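Local coordinates for rhodopsin (Todarodes pacificus, PDB 2Z73), which serves as a visual photoreceptor in which light-driven isomerisation of bound retinal probably triggers signalling through G-proteins and phospholipase C, at residues Ile39-Cys44 with Phe303-Ala308; Asp80-Leu85 with Gly112-Ile117; Met92-Ser95 with Trp101-Gly104; Cys186-Ile191 with Ser275-Val280. All coordinates share one frame; numbering follows the deposited sequence.

After an extracellular N-terminal segment, Ile39-Cys44 on transmembrane helix 1 pairs with Phe303-Ala308 of helix 7, so contact 1 closes a loop that encloses the other three and brings the first and last transmembrane helices together. Inside it, contact 2 joins helix 2 to helix 3, and contact 3, nested within contact 2, folds the first extracellular loop back on the extracellular end of helix 2. Contact 4 follows both in series, setting the second extracellular loop against helix 6. None of the loops cross. Contacts 1, 2 and 4 all reach the same retinal, whereas contact 3 lies nearer the extracellular end and meets contact 1 through Met92 and Thr93.

Contact 1 of 4, residues Ile39-Cys44 with Phe303-Ala308; sequences IFIGIC and FAKASA. With RET (retinal), chain D.
Lys305 offers Ile41 the root of its side chain while its tip belongs to the chromophore. The Ile41 CD1 methyl rests 3.7 Å from Lys305 CB and equally close to CD, the two chains crossing at a slant, so the aliphatic part of the lysine is treated as a hydrophobic residue. Ile41 reaches this far because CG1 stands opposite the backbone N (chi1 -157°). Beyond CD the lysine bends at chi4 (-78°), and Lys305 NZ is joined covalently to RET C15 at 1.3 Å, the Schiff-base link to retinal; Tyr111 OH hydrogen-bonds to the same nitrogen.

Next comes Ala306, whose methyl touches two partners. Cys44 SG lies 3.6 Å from Ala306 CB, and Phe40 CZ approaches that methyl obliquely at 4.3 Å. An alanine suits this place: Cys44 and Ala306 have their CA atoms only 5.8 Å apart, which leaves space for little more than a methyl and a thiol. Further on, Ser307 OG hydrogen-bonds Gln269 NE2, and Ala308 O hydrogen-bonds Asn52 ND2. Such close packing of helix 1 on helix 7, beside the retinal-bearing lysine, belongs to the seven-transmembrane opsin fold.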
# COMPACT_ATOMS: atom_id res chain seq x y z
N ILE A 39 1.25 -21.71 4.42
CA ILE A 39 0.50 -21.30 5.59
C ILE A 39 0.67 -19.81 5.77
O ILE A 39 -0.29 -19.09 6.04
CB ILE A 39 0.99 -22.02 6.85
CG1 ILE A 39 0.62 -23.50 6.77
CG2 ILE A 39 0.43 -21.34 8.10
CD1 ILE A 39 1.21 -24.37 7.86
N PHE A 40 1.89 -19.34 5.59
CA PHE A 40 2.19 -17.93 5.76
C PHE A 40 1.34 -17.04 4.85
O PHE A 40 0.55 -16.21 5.33
CB PHE A 40 3.66 -17.65 5.47
CG PHE A 40 4.04 -16.22 5.66
CD1 PHE A 40 4.32 -15.74 6.93
CD2 PHE A 40 4.06 -15.35 4.58
CE1 PHE A 40 4.60 -14.40 7.13
CE2 PHE A 40 4.35 -14.01 4.76
CZ PHE A 40 4.62 -13.53 6.04
N ILE A 41 1.51 -17.22 3.54
CA ILE A 41 0.78 -16.41 2.57
C ILE A 41 -0.74 -16.58 2.69
O ILE A 41 -1.50 -15.66 2.39
CB ILE A 41 1.25 -16.71 1.13
CG1 ILE A 41 0.92 -15.53 0.23
CG2 ILE A 41 0.60 -17.97 0.62
CD1 ILE A 41 1.52 -14.18 0.72
N GLY A 42 -1.17 -17.76 3.14
CA GLY A 42 -2.58 -18.03 3.32
C GLY A 42 -3.14 -17.14 4.41
O GLY A 42 -4.26 -16.64 4.33
N ILE A 43 -2.34 -16.92 5.45
CA ILE A 43 -2.75 -16.08 6.56
C ILE A 43 -2.71 -14.60 6.15
O ILE A 43 -3.35 -13.76 6.77
CB ILE A 43 -1.87 -16.35 7.81
CG1 ILE A 43 -2.16 -17.77 8.31
CG2 ILE A 43 -2.15 -15.32 8.91
CD1 ILE A 43 -1.55 -18.11 9.68
N CYS A 44 -1.95 -14.27 5.10
CA CYS A 44 -1.94 -12.89 4.64
C CYS A 44 -3.22 -12.72 3.85
O CYS A 44 -3.80 -11.64 3.79
CB CYS A 44 -0.72 -12.61 3.74
SG CYS A 44 0.87 -12.51 4.61
N PHE A 303 7.79 -11.06 2.75
CA PHE A 303 7.73 -9.84 3.53
C PHE A 303 7.01 -8.79 2.69
O PHE A 303 6.14 -8.07 3.19
CB PHE A 303 9.14 -9.37 3.87
CG PHE A 303 9.19 -8.30 4.92
CD1 PHE A 303 8.80 -8.57 6.23
CD2 PHE A 303 9.62 -7.01 4.60
CE1 PHE A 303 8.83 -7.57 7.21
CE2 PHE A 303 9.65 -5.99 5.57
CZ PHE A 303 9.26 -6.28 6.88
N ALA A 304 7.37 -8.71 1.41
CA ALA A 304 6.74 -7.74 0.51
C ALA A 304 5.25 -8.04 0.33
O ALA A 304 4.42 -7.14 0.45
CB ALA A 304 7.45 -7.74 -0.86
N LYS A 305 4.92 -9.30 0.07
CA LYS A 305 3.52 -9.67 -0.12
C LYS A 305 2.61 -9.34 1.08
O LYS A 305 1.45 -8.99 0.90
CB LYS A 305 3.41 -11.16 -0.45
CG LYS A 305 4.00 -11.55 -1.79
CD LYS A 305 3.51 -12.93 -2.20
CE LYS A 305 4.30 -13.49 -3.37
NZ LYS A 305 3.94 -12.94 -4.68
N ALA A 306 3.15 -9.46 2.29
CA ALA A 306 2.36 -9.18 3.48
C ALA A 306 2.07 -7.69 3.62
O ALA A 306 1.14 -7.30 4.31
CB ALA A 306 3.09 -9.69 4.73
N SER A 307 2.85 -6.86 2.93
CA SER A 307 2.63 -5.42 3.00
C SER A 307 1.16 -5.06 2.85
O SER A 307 0.66 -4.21 3.55
CB SER A 307 3.43 -4.67 1.92
OG SER A 307 3.18 -3.26 1.97
N ALA A 308 0.47 -5.73 1.94
CA ALA A 308 -0.93 -5.43 1.69
C ALA A 308 -1.90 -5.77 2.84
O ALA A 308 -3.11 -5.61 2.68
CB ALA A 308 -1.39 -6.11 0.40
C1 RET D . 9.44 -2.94 -7.49
C2 RET D . 10.00 -2.00 -6.38
C3 RET D . 9.17 -1.91 -5.11
C4 RET D . 7.69 -1.61 -5.39
C5 RET D . 7.10 -2.49 -6.49
C6 RET D . 7.87 -3.11 -7.45
C7 RET D . 7.27 -4.00 -8.53
C8 RET D . 6.73 -5.27 -8.30
C9 RET D . 6.06 -6.23 -9.19
C10 RET D . 5.67 -7.34 -8.57
C11 RET D . 4.93 -8.50 -9.03
C12 RET D . 4.57 -9.61 -8.33
C13 RET D . 4.87 -10.13 -6.94
C14 RET D . 4.26 -11.28 -6.49
C15 RET D . 4.50 -11.86 -5.17
C16 RET D . 9.89 -2.42 -8.85
C17 RET D . 10.18 -4.30 -7.29
C18 RET D . 5.60 -2.56 -6.34
C19 RET D . 5.82 -5.89 -10.65
C20 RET D . 5.87 -9.33 -6.09

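Contact 2 of 4, residues Asp80-Leu85 with Gly112-Ile117; sequences DFTFSL and GFIGGI. With RET (retinal), chain D; PLM (palmitic acid), chain E.
Phe83 points the edge of its ring at the backbone of Gly115: Phe83 CE1 lies 3.2 Å from Gly115 O, close to the ring plane. The slightly positive aromatic C-H edge thus meets a partly negative carbonyl oxygen. With CG opposite the backbone N (chi1 -169°), the ring swings across to the other helix, and Phe83 CE1 also lies 3.7 Å from Gly115 CA.

Apolar contact between the segments is lighter. The methyl Thr82 CG2 meets Ile114 CG2 at 4.3 Å, while the threonine hydroxyl bonds Phe78 O in its own helix.

These are transmembrane helices 2 and 3 of the seven-helix opsin bundle, and the glycines of helix 3 form a wall of the retinal pocket. Gly116 CA comes within 3.5 Å of RET C19; a side-chain carbon on Gly115 would run into RET C12 of the polyene, and one on Gly116 into the C19 methyl.

Among polar groups, Asp80 O accepts from both Ser84 N and Ser84 OG, the latter at 2.8 Å, from opposite faces of its plane. Asp80 OD2 bonds Ser122 of helix 3.

Lipid meets the outer side of helix 2, where PLM C9 lies 3.9 Å above the ring plane of Phe81, toward the rim. Replacing Phe81 with an alanine would probably leave this acyl chain without the aromatic face it rests on.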
# COMPACT_ATOMS: atom_id res chain seq x y z
N ASP A 80 -5.19 -3.41 -1.80
CA ASP A 80 -4.61 -4.38 -0.87
C ASP A 80 -5.48 -5.62 -0.74
O ASP A 80 -4.97 -6.74 -0.53
CB ASP A 80 -4.39 -3.72 0.48
CG ASP A 80 -3.37 -2.61 0.41
OD1 ASP A 80 -3.28 -1.80 1.37
OD2 ASP A 80 -2.66 -2.54 -0.60
N PHE A 81 -6.78 -5.45 -0.88
CA PHE A 81 -7.68 -6.59 -0.80
C PHE A 81 -7.34 -7.58 -1.92
O PHE A 81 -7.06 -8.75 -1.65
CB PHE A 81 -9.14 -6.16 -0.97
CG PHE A 81 -10.10 -7.31 -0.96
CD1 PHE A 81 -10.53 -7.86 0.23
CD2 PHE A 81 -10.50 -7.90 -2.16
CE1 PHE A 81 -11.35 -8.98 0.24
CE2 PHE A 81 -11.32 -9.02 -2.16
CZ PHE A 81 -11.75 -9.56 -0.97
N THR A 82 -7.37 -7.09 -3.16
CA THR A 82 -7.10 -7.89 -4.34
C THR A 82 -5.71 -8.52 -4.32
O THR A 82 -5.52 -9.63 -4.79
CB THR A 82 -7.23 -7.05 -5.65
OG1 THR A 82 -8.37 -6.19 -5.57
CG2 THR A 82 -7.40 -7.97 -6.86
N PHE A 83 -4.73 -7.78 -3.80
CA PHE A 83 -3.37 -8.31 -3.73
C PHE A 83 -3.38 -9.56 -2.85
O PHE A 83 -2.93 -10.63 -3.24
CB PHE A 83 -2.43 -7.28 -3.10
CG PHE A 83 -0.98 -7.63 -3.23
CD1 PHE A 83 -0.22 -7.07 -4.25
CD2 PHE A 83 -0.39 -8.54 -2.36
CE1 PHE A 83 1.12 -7.40 -4.40
CE2 PHE A 83 0.95 -8.88 -2.49
CZ PHE A 83 1.71 -8.31 -3.51
N SER A 84 -3.91 -9.40 -1.64
CA SER A 84 -3.97 -10.48 -0.68
C SER A 84 -4.77 -11.68 -1.20
O SER A 84 -4.39 -12.83 -0.96
CB SER A 84 -4.59 -9.97 0.63
OG SER A 84 -3.92 -8.78 1.07
N LEU A 85 -5.87 -11.41 -1.91
CA LEU A 85 -6.71 -12.48 -2.45
C LEU A 85 -5.94 -13.31 -3.48
O LEU A 85 -5.71 -14.51 -3.30
CB LEU A 85 -7.94 -11.90 -3.15
CG LEU A 85 -9.25 -12.71 -3.18
CD1 LEU A 85 -9.99 -12.38 -4.47
CD2 LEU A 85 -9.00 -14.21 -3.10
N GLY A 112 1.31 -12.60 -11.44
CA GLY A 112 2.36 -11.59 -11.41
C GLY A 112 1.90 -10.20 -11.78
O GLY A 112 2.31 -9.23 -11.16
N PHE A 113 1.05 -10.12 -12.80
CA PHE A 113 0.51 -8.85 -13.29
C PHE A 113 -0.38 -8.15 -12.25
O PHE A 113 -0.35 -6.92 -12.11
CB PHE A 113 -0.29 -9.12 -14.57
CG PHE A 113 -0.98 -7.91 -15.13
CD1 PHE A 113 -0.29 -6.73 -15.36
CD2 PHE A 113 -2.32 -7.97 -15.49
CE1 PHE A 113 -0.91 -5.63 -15.93
CE2 PHE A 113 -2.97 -6.87 -16.06
CZ PHE A 113 -2.25 -5.70 -16.28
N ILE A 114 -1.17 -8.95 -11.53
CA ILE A 114 -2.05 -8.44 -10.50
C ILE A 114 -1.22 -7.98 -9.31
O ILE A 114 -1.54 -6.97 -8.66
CB ILE A 114 -3.03 -9.52 -10.03
CG1 ILE A 114 -4.09 -9.74 -11.11
CG2 ILE A 114 -3.67 -9.13 -8.71
CD1 ILE A 114 -4.99 -8.54 -11.34
N GLY A 115 -0.16 -8.72 -9.03
CA GLY A 115 0.70 -8.37 -7.92
C GLY A 115 1.36 -7.03 -8.18
O GLY A 115 1.41 -6.16 -7.31
N GLY A 116 1.83 -6.85 -9.41
CA GLY A 116 2.49 -5.61 -9.74
C GLY A 116 1.55 -4.43 -9.87
O GLY A 116 1.83 -3.34 -9.37
N ILE A 117 0.43 -4.67 -10.55
CA ILE A 117 -0.57 -3.64 -10.79
C ILE A 117 -1.08 -3.02 -9.51
O ILE A 117 -1.28 -1.81 -9.45
CB ILE A 117 -1.75 -4.22 -11.60
CG1 ILE A 117 -2.66 -3.10 -12.10
CG2 ILE A 117 -2.55 -5.16 -10.75
CD1 ILE A 117 -3.76 -3.58 -13.03
C1 RET D . 9.44 -2.94 -7.49
C2 RET D . 10.00 -2.00 -6.38
C3 RET D . 9.17 -1.91 -5.11
C4 RET D . 7.69 -1.61 -5.39
C5 RET D . 7.10 -2.49 -6.49
C6 RET D . 7.87 -3.11 -7.45
C7 RET D . 7.27 -4.00 -8.53
C8 RET D . 6.73 -5.27 -8.30
C9 RET D . 6.06 -6.23 -9.19
C10 RET D . 5.67 -7.34 -8.57
C11 RET D . 4.93 -8.50 -9.03
C12 RET D . 4.57 -9.61 -8.33
C13 RET D . 4.87 -10.13 -6.94
C14 RET D . 4.26 -11.28 -6.49
C15 RET D . 4.50 -11.86 -5.17
C16 RET D . 9.89 -2.42 -8.85
C17 RET D . 10.18 -4.30 -7.29
C18 RET D . 5.60 -2.56 -6.34
C19 RET D . 5.82 -5.89 -10.65
C20 RET D . 5.87 -9.33 -6.09
C1 PLM E . -22.32 -0.96 -1.82
O2 PLM E . -23.20 -1.69 -1.39
C2 PLM E . -20.95 -0.95 -1.13
C3 PLM E . -19.80 -1.39 -2.04
C4 PLM E . -19.07 -2.59 -1.45
C5 PLM E . -17.77 -2.86 -2.16
C6 PLM E . -17.09 -4.05 -1.54
C7 PLM E . -16.11 -4.67 -2.52
C8 PLM E . -15.40 -5.90 -1.93
C9 PLM E . -14.13 -6.25 -2.70
CA PLM E . -14.37 -7.27 -3.78
CB PLM E . -13.34 -7.12 -4.89
CC PLM E . -13.29 -8.36 -5.77
CD PLM E . -12.27 -8.19 -6.88
CE PLM E . -11.41 -9.43 -6.99
CF PLM E . -11.55 -10.11 -8.34
CG PLM E . -10.67 -11.35 -8.43

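Contact 3 of 4, residues Met92-Ser95 with Trp101-Gly104; sequences MTIS and WIFG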
# COMPACT_ATOMS: atom_id res chain seq x y z
N MET A 92 -1.03 -19.42 -4.61
CA MET A 92 0.28 -19.72 -4.02
C MET A 92 0.18 -20.80 -2.97
O MET A 92 0.88 -21.81 -3.03
CB MET A 92 0.92 -18.47 -3.42
CG MET A 92 2.39 -18.70 -3.06
SD MET A 92 3.28 -17.29 -2.32
CE MET A 92 4.82 -18.05 -1.99
N THR A 93 -0.69 -20.59 -1.99
CA THR A 93 -0.86 -21.55 -0.91
C THR A 93 -1.00 -22.97 -1.43
O THR A 93 -0.33 -23.87 -0.93
CB THR A 93 -2.08 -21.18 -0.06
OG1 THR A 93 -1.91 -19.84 0.42
CG2 THR A 93 -2.23 -22.14 1.13
N ILE A 94 -1.88 -23.19 -2.41
CA ILE A 94 -2.08 -24.53 -2.95
C ILE A 94 -0.80 -25.00 -3.65
O ILE A 94 -0.43 -26.16 -3.54
CB ILE A 94 -3.28 -24.57 -3.93
CG1 ILE A 94 -4.58 -24.41 -3.15
CG2 ILE A 94 -3.31 -25.88 -4.71
CD1 ILE A 94 -4.81 -25.49 -2.12
N SER A 95 -0.14 -24.08 -4.35
CA SER A 95 1.09 -24.41 -5.05
C SER A 95 2.14 -24.90 -4.07
O SER A 95 2.85 -25.88 -4.34
CB SER A 95 1.62 -23.20 -5.81
OG SER A 95 0.94 -23.07 -7.04
N TRP A 101 3.73 -25.22 -8.90
CA TRP A 101 2.70 -24.33 -9.43
C TRP A 101 1.90 -25.10 -10.46
O TRP A 101 2.35 -25.31 -11.60
CB TRP A 101 3.31 -23.08 -10.08
CG TRP A 101 2.29 -22.18 -10.75
CD1 TRP A 101 1.79 -22.30 -12.02
CD2 TRP A 101 1.63 -21.04 -10.17
NE1 TRP A 101 0.88 -21.31 -12.27
CE2 TRP A 101 0.75 -20.52 -11.16
CE3 TRP A 101 1.69 -20.40 -8.92
CZ2 TRP A 101 -0.06 -19.40 -10.93
CZ3 TRP A 101 0.88 -19.27 -8.70
CH2 TRP A 101 0.02 -18.79 -9.70
N ILE A 102 0.71 -25.53 -10.07
CA ILE A 102 -0.18 -26.33 -10.92
C ILE A 102 -1.26 -25.55 -11.65
O ILE A 102 -2.20 -26.16 -12.15
CB ILE A 102 -0.91 -27.39 -10.10
CG1 ILE A 102 -1.77 -26.68 -9.02
CG2 ILE A 102 0.08 -28.35 -9.47
CD1 ILE A 102 -2.80 -27.55 -8.34
N PHE A 103 -1.16 -24.23 -11.72
CA PHE A 103 -2.23 -23.46 -12.34
C PHE A 103 -2.00 -22.93 -13.74
O PHE A 103 -2.80 -22.15 -14.25
CB PHE A 103 -2.66 -22.33 -11.41
CG PHE A 103 -3.09 -22.81 -10.04
CD1 PHE A 103 -4.31 -23.45 -9.87
CD2 PHE A 103 -2.25 -22.66 -8.94
CE1 PHE A 103 -4.69 -23.95 -8.62
CE2 PHE A 103 -2.61 -23.16 -7.69
CZ PHE A 103 -3.83 -23.80 -7.53
N GLY A 104 -0.91 -23.37 -14.37
CA GLY A 104 -0.62 -22.94 -15.73
C GLY A 104 0.00 -21.57 -15.89
O GLY A 104 -0.02 -20.75 -14.99
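Ile94 overlaps the far end of the Phe103 ring, its CG2 methyl 3.5 Å from Phe103 CZ, the two side chains crossing at about a right angle. The ring belongs to the Trp-Ile-Phe-Gly sequence of the first extracellular loop, the WxFG motif of class A receptors, here folded back on the extracellular end of transmembrane helix 2. The same Ile94 CG2 also touches the methyl Ile102 CD1, at 4.0 Å. Branched and aromatic side chains suit this partly exposed patch, since they cover one another without needing polar partners.

Ile102 adds to the shelter from within the loop: its CG1, placed between the backbone N and carbonyl carbon (chi1 61°), sits 3.7 Å above the centre of the Phe103 ring. On the inner side, Ser95 is small enough for the chain to come back close to the helix. Ser95 OG lies 3.2 Å from Trp101 CA, and it also approaches the edge of Phe103, 3.6 Å from Phe103 CE2. These are packing contacts; the hydroxyl spends its hydrogen bond on Leu91 O, one turn back, with a weak second link to Lys100 O.

Trp101 anchors the loop inward, its rings meeting Tyr111 of helix 3 edge-to-face, while Phe103 CB lies over one face of the indole. Gly104 adopts a positive phi (80°), and at its backbone angles a CB would be jammed against the carbonyl O of Phe103, so glycine suits the place; the turn closes with Trp101 NE1 donating to Gly104 O at 2.9 Å, nearly straight (161°) but from above the carbonyl plane.

Contact 4 of 4, residues Cys186-Ile191 with Ser275-Val280; sequences CSFDYI and SPYAVV. With RET (retinal), chain D.
Tyr277 and Tyr190 meet at about a right angle, with Tyr277 OH set in the plane of the Tyr190 ring, 3.2 Å from its CE1. Here the second extracellular loop, whose hairpin strand 186-188 forms a lid over retinal in the opsin fold, rests against transmembrane helix 6 just past the kink at Pro276.

Tyr277 has the largest area buried by the contact. CG stands opposite the backbone N (chi1 -179°), carrying the phenol out from the helix to the strand, where Ser187 OG donates a hydrogen bond to Tyr277 OH at 3.0 Å. A tyrosine suits the place because its ring packs against Phe188 and Tyr190 while the buried hydroxyl finds polar partners: Tyr277 OH also bonds Glu180 OE1, as does Tyr190 OH. A phenylalanine in its place would probably leave Ser187 OG without this acceptor and Glu180 with one tyrosine partner fewer.

Ser187 is small enough to fit between Tyr277 and the polyene; its OG lies 3.6 Å from RET C12. Tyr190 CD1 lies over one face of the Phe188 ring, toward its rim, and next to it Asp189 OD1 accepts from Ile191 N, an Asx turn. Cys186, disulfide-bonded to Cys108, pins the strand to the extracellular end of helix 104-138. Phe188 CE2 meets Tyr277 CE1 obliquely, while Phe188 CD2 lies 3.6 Å from the RET C19 methyl.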
# COMPACT_ATOMS: atom_id res chain seq x y z
N CYS A 186 4.46 -16.31 -8.73
CA CYS A 186 5.03 -15.67 -9.89
C CYS A 186 5.37 -14.22 -9.65
O CYS A 186 4.97 -13.64 -8.64
CB CYS A 186 4.06 -15.85 -11.08
SG CYS A 186 4.15 -17.56 -11.74
N SER A 187 6.14 -13.64 -10.55
CA SER A 187 6.55 -12.24 -10.46
C SER A 187 7.14 -11.89 -11.81
O SER A 187 7.05 -12.68 -12.75
CB SER A 187 7.61 -12.08 -9.37
OG SER A 187 7.92 -10.71 -9.17
N PHE A 188 7.73 -10.70 -11.94
CA PHE A 188 8.34 -10.32 -13.21
C PHE A 188 9.72 -10.94 -13.32
O PHE A 188 10.25 -11.47 -12.34
CB PHE A 188 8.41 -8.80 -13.34
CG PHE A 188 9.23 -8.13 -12.27
CD1 PHE A 188 10.48 -7.59 -12.56
CD2 PHE A 188 8.73 -8.00 -10.98
CE1 PHE A 188 11.23 -6.94 -11.58
CE2 PHE A 188 9.47 -7.35 -9.99
CZ PHE A 188 10.73 -6.82 -10.30
N ASP A 189 10.30 -10.90 -14.51
CA ASP A 189 11.63 -11.47 -14.73
C ASP A 189 12.74 -10.44 -14.46
O ASP A 189 12.95 -9.51 -15.25
CB ASP A 189 11.72 -11.98 -16.17
CG ASP A 189 12.95 -12.81 -16.42
OD1 ASP A 189 13.75 -13.01 -15.47
OD2 ASP A 189 13.13 -13.27 -17.56
N TYR A 190 13.44 -10.62 -13.34
CA TYR A 190 14.53 -9.71 -12.96
C TYR A 190 15.88 -10.39 -13.19
O TYR A 190 16.92 -9.86 -12.82
CB TYR A 190 14.39 -9.30 -11.49
CG TYR A 190 14.11 -10.45 -10.54
CD1 TYR A 190 12.90 -10.53 -9.85
CD2 TYR A 190 15.05 -11.46 -10.34
CE1 TYR A 190 12.62 -11.59 -8.99
CE2 TYR A 190 14.78 -12.53 -9.49
CZ TYR A 190 13.56 -12.59 -8.81
OH TYR A 190 13.29 -13.65 -7.98
N ILE A 191 15.84 -11.56 -13.82
CA ILE A 191 17.06 -12.30 -14.11
C ILE A 191 17.56 -12.02 -15.54
O ILE A 191 18.69 -11.57 -15.73
CB ILE A 191 16.81 -13.80 -13.92
CG1 ILE A 191 16.48 -14.08 -12.45
CG2 ILE A 191 18.03 -14.57 -14.36
CD1 ILE A 191 16.08 -15.52 -12.17
N SER A 275 11.17 -2.46 -0.36
CA SER A 275 12.56 -2.16 -0.66
C SER A 275 13.52 -3.34 -0.59
O SER A 275 14.41 -3.46 -1.42
CB SER A 275 13.05 -1.03 0.23
OG SER A 275 12.30 0.14 -0.03
N PRO A 276 13.35 -4.24 0.39
CA PRO A 276 14.27 -5.38 0.43
C PRO A 276 14.22 -6.18 -0.88
O PRO A 276 15.22 -6.30 -1.59
CB PRO A 276 13.78 -6.18 1.62
CG PRO A 276 13.23 -5.12 2.53
CD PRO A 276 12.48 -4.22 1.58
N TYR A 277 13.04 -6.72 -1.20
CA TYR A 277 12.81 -7.52 -2.40
C TYR A 277 13.29 -6.75 -3.61
O TYR A 277 13.95 -7.31 -4.49
CB TYR A 277 11.32 -7.86 -2.54
CG TYR A 277 10.97 -8.71 -3.75
CD1 TYR A 277 10.33 -8.16 -4.86
CD2 TYR A 277 11.29 -10.07 -3.78
CE1 TYR A 277 10.03 -8.93 -5.98
CE2 TYR A 277 11.00 -10.86 -4.89
CZ TYR A 277 10.37 -10.29 -5.99
OH TYR A 277 10.08 -11.10 -7.08
N ALA A 278 12.95 -5.47 -3.67
CA ALA A 278 13.36 -4.64 -4.79
C ALA A 278 14.87 -4.76 -4.97
O ALA A 278 15.35 -4.99 -6.08
CB ALA A 278 12.97 -3.20 -4.54
N VAL A 279 15.60 -4.61 -3.87
CA VAL A 279 17.04 -4.68 -3.89
C VAL A 279 17.52 -6.02 -4.42
O VAL A 279 18.33 -6.07 -5.36
CB VAL A 279 17.62 -4.41 -2.47
CG1 VAL A 279 19.09 -4.81 -2.39
CG2 VAL A 279 17.50 -2.93 -2.14
N VAL A 280 17.03 -7.12 -3.85
CA VAL A 280 17.44 -8.44 -4.30
C VAL A 280 17.19 -8.60 -5.79
O VAL A 280 17.92 -9.31 -6.48
CB VAL A 280 16.67 -9.55 -3.59
CG1 VAL A 280 17.10 -10.92 -4.15
CG2 VAL A 280 16.91 -9.47 -2.10
C1 RET D . 9.44 -2.94 -7.49
C2 RET D . 10.00 -2.00 -6.38
C3 RET D . 9.17 -1.91 -5.11
C4 RET D . 7.69 -1.61 -5.39
C5 RET D . 7.10 -2.49 -6.49
C6 RET D . 7.87 -3.11 -7.45
C7 RET D . 7.27 -4.00 -8.53
C8 RET D . 6.73 -5.27 -8.30
C9 RET D . 6.06 -6.23 -9.19
C10 RET D . 5.67 -7.34 -8.57
C11 RET D . 4.93 -8.50 -9.03
C12 RET D . 4.57 -9.61 -8.33
C13 RET D . 4.87 -10.13 -6.94
C14 RET D . 4.26 -11.28 -6.49
C15 RET D . 4.50 -11.86 -5.17
C16 RET D . 9.89 -2.42 -8.85
C17 RET D . 10.18 -4.30 -7.29
C18 RET D . 5.60 -2.56 -6.34
C19 RET D . 5.82 -5.89 -10.65
C20 RET D . 5.87 -9.33 -6.09